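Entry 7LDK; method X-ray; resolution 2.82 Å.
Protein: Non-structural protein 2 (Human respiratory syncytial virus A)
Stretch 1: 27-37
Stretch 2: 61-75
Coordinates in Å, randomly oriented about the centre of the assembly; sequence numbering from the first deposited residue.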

# COMPACT_ATOMS: atom_id res chain seq x y z
N THR A 27 -8.38 -5.56 -11.04
CA THR A 27 -9.03 -6.04 -9.79
C THR A 27 -8.21 -5.64 -8.57
O THR A 27 -8.80 -5.13 -7.60
CB THR A 27 -9.15 -7.56 -9.80
OG1 THR A 27 -9.71 -7.89 -11.07
CG2 THR A 27 -9.97 -8.08 -8.63
N ILE A 28 -6.89 -5.89 -8.62
CA ILE A 28 -5.96 -5.67 -7.47
C ILE A 28 -5.78 -4.17 -7.24
O ILE A 28 -5.82 -3.77 -6.07
CB ILE A 28 -4.60 -6.36 -7.65
CG1 ILE A 28 -4.70 -7.88 -7.75
CG2 ILE A 28 -3.72 -5.97 -6.47
CD1 ILE A 28 -3.38 -8.61 -7.71
N THR A 29 -5.56 -3.37 -8.30
CA THR A 29 -5.40 -1.90 -8.23
C THR A 29 -6.67 -1.29 -7.62
O THR A 29 -6.55 -0.37 -6.80
CB THR A 29 -5.12 -1.27 -9.60
OG1 THR A 29 -3.95 -1.91 -10.12
CG2 THR A 29 -4.85 0.22 -9.56
N SER A 30 -7.83 -1.80 -8.03
CA SER A 30 -9.15 -1.39 -7.52
C SER A 30 -9.24 -1.66 -6.01
O SER A 30 -9.73 -0.78 -5.28
CB SER A 30 -10.24 -2.09 -8.25
OG SER A 30 -11.43 -1.35 -8.11
N LEU A 31 -8.79 -2.84 -5.57
CA LEU A 31 -8.73 -3.21 -4.13
C LEU A 31 -7.78 -2.26 -3.39
O LEU A 31 -8.10 -1.85 -2.28
CB LEU A 31 -8.25 -4.65 -3.99
CG LEU A 31 -9.28 -5.72 -4.32
CD1 LEU A 31 -8.58 -7.06 -4.52
CD2 LEU A 31 -10.35 -5.79 -3.24
N THR A 32 -6.62 -1.97 -3.98
CA THR A 32 -5.60 -1.07 -3.39
C THR A 32 -6.23 0.30 -3.12
O THR A 32 -5.99 0.87 -2.06
CB THR A 32 -4.38 -1.01 -4.31
OG1 THR A 32 -3.76 -2.29 -4.23
CG2 THR A 32 -3.39 0.07 -3.93
N ARG A 33 -7.08 0.79 -4.01
CA ARG A 33 -7.72 2.12 -3.83
C ARG A 33 -8.72 2.06 -2.67
O ARG A 33 -8.84 3.06 -1.95
CB ARG A 33 -8.32 2.56 -5.16
CG ARG A 33 -7.30 2.70 -6.28
CD ARG A 33 -7.47 3.96 -7.12
NE ARG A 33 -7.32 5.15 -6.29
CZ ARG A 33 -7.57 6.39 -6.69
NH1 ARG A 33 -7.40 7.38 -5.83
NH2 ARG A 33 -8.00 6.64 -7.92
N ASP A 34 -9.39 0.92 -2.48
CA ASP A 34 -10.34 0.66 -1.36
C ASP A 34 -9.59 0.53 -0.02
O ASP A 34 -10.09 1.05 0.98
CB ASP A 34 -11.15 -0.62 -1.59
CG ASP A 34 -12.20 -0.51 -2.70
OD1 ASP A 34 -12.61 0.64 -3.04
OD2 ASP A 34 -12.63 -1.59 -3.21
N ILE A 35 -8.46 -0.15 -0.01
CA ILE A 35 -7.68 -0.44 1.22
C ILE A 35 -6.90 0.80 1.66
O ILE A 35 -6.95 1.13 2.84
CB ILE A 35 -6.75 -1.65 1.01
CG1 ILE A 35 -7.56 -2.94 0.86
CG2 ILE A 35 -5.74 -1.75 2.15
CD1 ILE A 35 -6.76 -4.09 0.36
N ILE A 36 -6.16 1.44 0.75
CA ILE A 36 -5.24 2.55 1.14
C ILE A 36 -6.02 3.86 1.10
O ILE A 36 -5.98 4.59 0.11
CB ILE A 36 -3.95 2.54 0.32
CG1 ILE A 36 -3.21 1.21 0.52
CG2 ILE A 36 -3.08 3.72 0.71
CD1 ILE A 36 -1.91 1.11 -0.18
N THR A 37 -6.69 4.13 2.22
CA THR A 37 -7.48 5.35 2.45
C THR A 37 -6.62 6.33 3.24
O THR A 37 -5.53 5.96 3.68
CB THR A 37 -8.77 5.00 3.20
OG1 THR A 37 -8.34 4.46 4.45
CG2 THR A 37 -9.65 4.04 2.44
N THR A 61 6.26 -1.92 7.71
CA THR A 61 5.01 -1.60 8.44
C THR A 61 3.90 -1.31 7.44
O THR A 61 2.78 -1.78 7.64
CB THR A 61 5.22 -0.41 9.37
OG1 THR A 61 6.18 -0.86 10.31
CG2 THR A 61 3.96 0.02 10.08
N PHE A 62 4.21 -0.56 6.39
CA PHE A 62 3.25 -0.23 5.30
C PHE A 62 2.72 -1.54 4.70
O PHE A 62 1.52 -1.68 4.59
CB PHE A 62 3.92 0.67 4.26
CG PHE A 62 2.99 1.04 3.14
CD1 PHE A 62 2.20 2.17 3.23
CD2 PHE A 62 2.85 0.23 2.02
CE1 PHE A 62 1.34 2.51 2.20
CE2 PHE A 62 1.97 0.56 1.01
CZ PHE A 62 1.23 1.70 1.09
N LEU A 63 3.60 -2.46 4.32
CA LEU A 63 3.16 -3.68 3.60
C LEU A 63 2.48 -4.65 4.56
O LEU A 63 1.49 -5.27 4.13
CB LEU A 63 4.36 -4.35 2.93
CG LEU A 63 4.96 -3.51 1.82
CD1 LEU A 63 6.16 -4.24 1.23
CD2 LEU A 63 3.94 -3.17 0.73
N VAL A 64 2.96 -4.78 5.80
CA VAL A 64 2.28 -5.64 6.80
C VAL A 64 0.80 -5.21 6.86
O VAL A 64 -0.07 -6.07 6.75
CB VAL A 64 2.95 -5.58 8.19
CG1 VAL A 64 2.05 -6.17 9.27
CG2 VAL A 64 4.29 -6.29 8.20
N ASN A 65 0.53 -3.92 7.00
CA ASN A 65 -0.85 -3.40 7.18
C ASN A 65 -1.63 -3.58 5.87
O ASN A 65 -2.80 -3.96 5.95
CB ASN A 65 -0.86 -1.96 7.68
CG ASN A 65 -0.22 -1.82 9.04
OD1 ASN A 65 0.39 -2.72 9.56
ND2 ASN A 65 -0.33 -0.66 9.64
N TYR A 66 -1.02 -3.37 4.71
CA TYR A 66 -1.67 -3.62 3.41
C TYR A 66 -2.08 -5.08 3.32
O TYR A 66 -3.26 -5.35 3.11
CB TYR A 66 -0.77 -3.29 2.23
CG TYR A 66 -1.42 -3.63 0.92
CD1 TYR A 66 -2.49 -2.90 0.44
CD2 TYR A 66 -1.01 -4.73 0.19
CE1 TYR A 66 -3.10 -3.23 -0.75
CE2 TYR A 66 -1.61 -5.08 -1.00
CZ TYR A 66 -2.67 -4.33 -1.48
OH TYR A 66 -3.26 -4.63 -2.68
N GLU A 67 -1.13 -6.00 3.46
CA GLU A 67 -1.37 -7.46 3.33
C GLU A 67 -2.51 -7.90 4.27
O GLU A 67 -3.32 -8.70 3.81
CB GLU A 67 -0.13 -8.25 3.68
CG GLU A 67 1.01 -8.10 2.69
CD GLU A 67 2.40 -8.47 3.21
OE1 GLU A 67 2.53 -8.95 4.40
OE2 GLU A 67 3.37 -8.30 2.42
N MET A 68 -2.56 -7.41 5.50
CA MET A 68 -3.62 -7.79 6.47
C MET A 68 -4.97 -7.30 5.93
O MET A 68 -5.92 -8.09 5.90
CB MET A 68 -3.43 -7.16 7.84
CG MET A 68 -2.15 -7.53 8.54
SD MET A 68 -2.25 -9.06 9.48
CE MET A 68 -3.49 -8.61 10.70
N LYS A 69 -5.08 -6.04 5.54
CA LYS A 69 -6.36 -5.47 5.09
C LYS A 69 -6.81 -6.19 3.82
O LYS A 69 -8.02 -6.40 3.66
CB LYS A 69 -6.23 -3.96 4.93
CG LYS A 69 -6.11 -3.22 6.26
CD LYS A 69 -7.47 -2.92 6.90
CE LYS A 69 -7.46 -2.74 8.41
NZ LYS A 69 -7.72 -4.03 9.11
N LEU A 70 -5.86 -6.61 2.98
CA LEU A 70 -6.16 -7.35 1.74
C LEU A 70 -6.75 -8.72 2.11
O LEU A 70 -7.85 -9.08 1.63
CB LEU A 70 -4.88 -7.51 0.92
CG LEU A 70 -5.05 -8.24 -0.41
CD1 LEU A 70 -6.10 -7.58 -1.28
CD2 LEU A 70 -3.76 -8.34 -1.17
N LEU A 71 -6.01 -9.46 2.94
CA LEU A 71 -6.41 -10.81 3.39
C LEU A 71 -7.80 -10.73 4.01
O LEU A 71 -8.66 -11.53 3.62
CB LEU A 71 -5.33 -11.26 4.37
CG LEU A 71 -5.53 -12.61 5.04
CD1 LEU A 71 -5.96 -13.70 4.05
CD2 LEU A 71 -4.23 -12.97 5.77
N HIS A 72 -8.03 -9.79 4.93
CA HIS A 72 -9.35 -9.60 5.59
C HIS A 72 -10.43 -9.35 4.54
O HIS A 72 -11.57 -9.62 4.84
CB HIS A 72 -9.35 -8.42 6.59
CG HIS A 72 -8.51 -8.54 7.82
ND1 HIS A 72 -7.85 -7.42 8.35
CD2 HIS A 72 -8.27 -9.58 8.67
CE1 HIS A 72 -7.20 -7.79 9.44
NE2 HIS A 72 -7.43 -9.11 9.65
N LYS A 73 -10.10 -8.85 3.36
CA LYS A 73 -11.12 -8.39 2.39
C LYS A 73 -11.48 -9.52 1.40
O LYS A 73 -12.67 -9.62 1.06
CB LYS A 73 -10.60 -7.15 1.67
CG LYS A 73 -11.62 -6.44 0.78
CD LYS A 73 -11.15 -5.08 0.30
CE LYS A 73 -11.41 -3.98 1.32
NZ LYS A 73 -12.71 -3.28 1.06
N VAL A 74 -10.50 -10.29 0.93
CA VAL A 74 -10.71 -11.27 -0.18
C VAL A 74 -10.54 -12.72 0.32
O VAL A 74 -10.69 -13.64 -0.52
CB VAL A 74 -9.74 -10.99 -1.34
CG1 VAL A 74 -9.90 -9.56 -1.82
CG2 VAL A 74 -8.28 -11.32 -1.00
N GLY A 75 -10.22 -12.91 1.60
CA GLY A 75 -9.99 -14.23 2.19
C GLY A 75 -8.78 -14.94 1.60
O GLY A 75 -8.17 -14.40 0.69

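This is a steeply crossed packing of two helices, almost wholly apolar, centred on one isoleucine knob and supplemented by a single weak hydroxyl–hydroxyl hydrogen bond. The axes of helix 27-35 and helix 61-75 approach to 10.3 Å with 110° between their N-to-C directions, so contact is concentrated around the crossing; the summed buried area is 519 Å².

The crossing lies near Ile35, whose CA is 6.5 Å from the CA of Lys69. The CA-to-CB bond of Ile35 points toward the second helix, and its side chain, with chi1 m and chi2 t, sits in a hole formed by Tyr66, Lys69, Leu70 and Lys73. The fit is close: Ile35 CG2 lies 3.6 Å from Lys69 CB and 3.8 Å from Tyr66 CD1, while Ile35 CD1 comes within 3.6 Å of Leu70 CA, near enough to touch backbone. Branching at CB places CG2 against Lys69 and CD1 against Leu70, with both methyls beside the Tyr66 ring; Ile35 has the largest covered area of any residue here, 101 Å².

One helical turn earlier, the CA-to-CB bond of Leu31 also points toward the partner. Leu31 CD1 packs 3.9 Å from Val74 CG1 and 4.1 Å from Leu70 CD1, and Leu31 CD2 meets Lys73 CD at 3.7 Å. Lys73, an exposed residue, thus contributes the aliphatic part of its side chain, and Lys73 NZ ends 4.1 Å from Asp34 CB. Asp34 is nearby, but Asp34 OD2 to Lys73 NZ measures 4.6 Å, beyond a salt bridge; the charges are complementary without being paired.

Beyond the knob, the chain leaves helical phi/psi at Ile36, which is buried and whose CA-to-CB bond still points toward helix 61-75. Ile36 CD1 reaches Phe62 CZ at 3.4 Å and Tyr66 CD1 at 4.1 Å, meeting both rings obliquely. The CA-to-CB bonds of Phe62 and Tyr66 point sideways, yet with chi1 t their ends come nearer to the first stretch; the length of each aromatic side chain carries its ring to Ile36, although the bond at its base points sideways.

Tyr66 also supplies the polar contact. Tyr66 OH lies 2.9 Å from Thr32 OG1, a weak hydrogen bond in which either hydroxyl could be the donor. Thr32 OG1 is also 3.1 Å from Ile28 O, one turn back in its own helix, so this buried hydroxyl has polar neighbours on both its own backbone and the partner. Ile28 CG2, 4.0 Å from Tyr66 OH, adds apolar cover beside it.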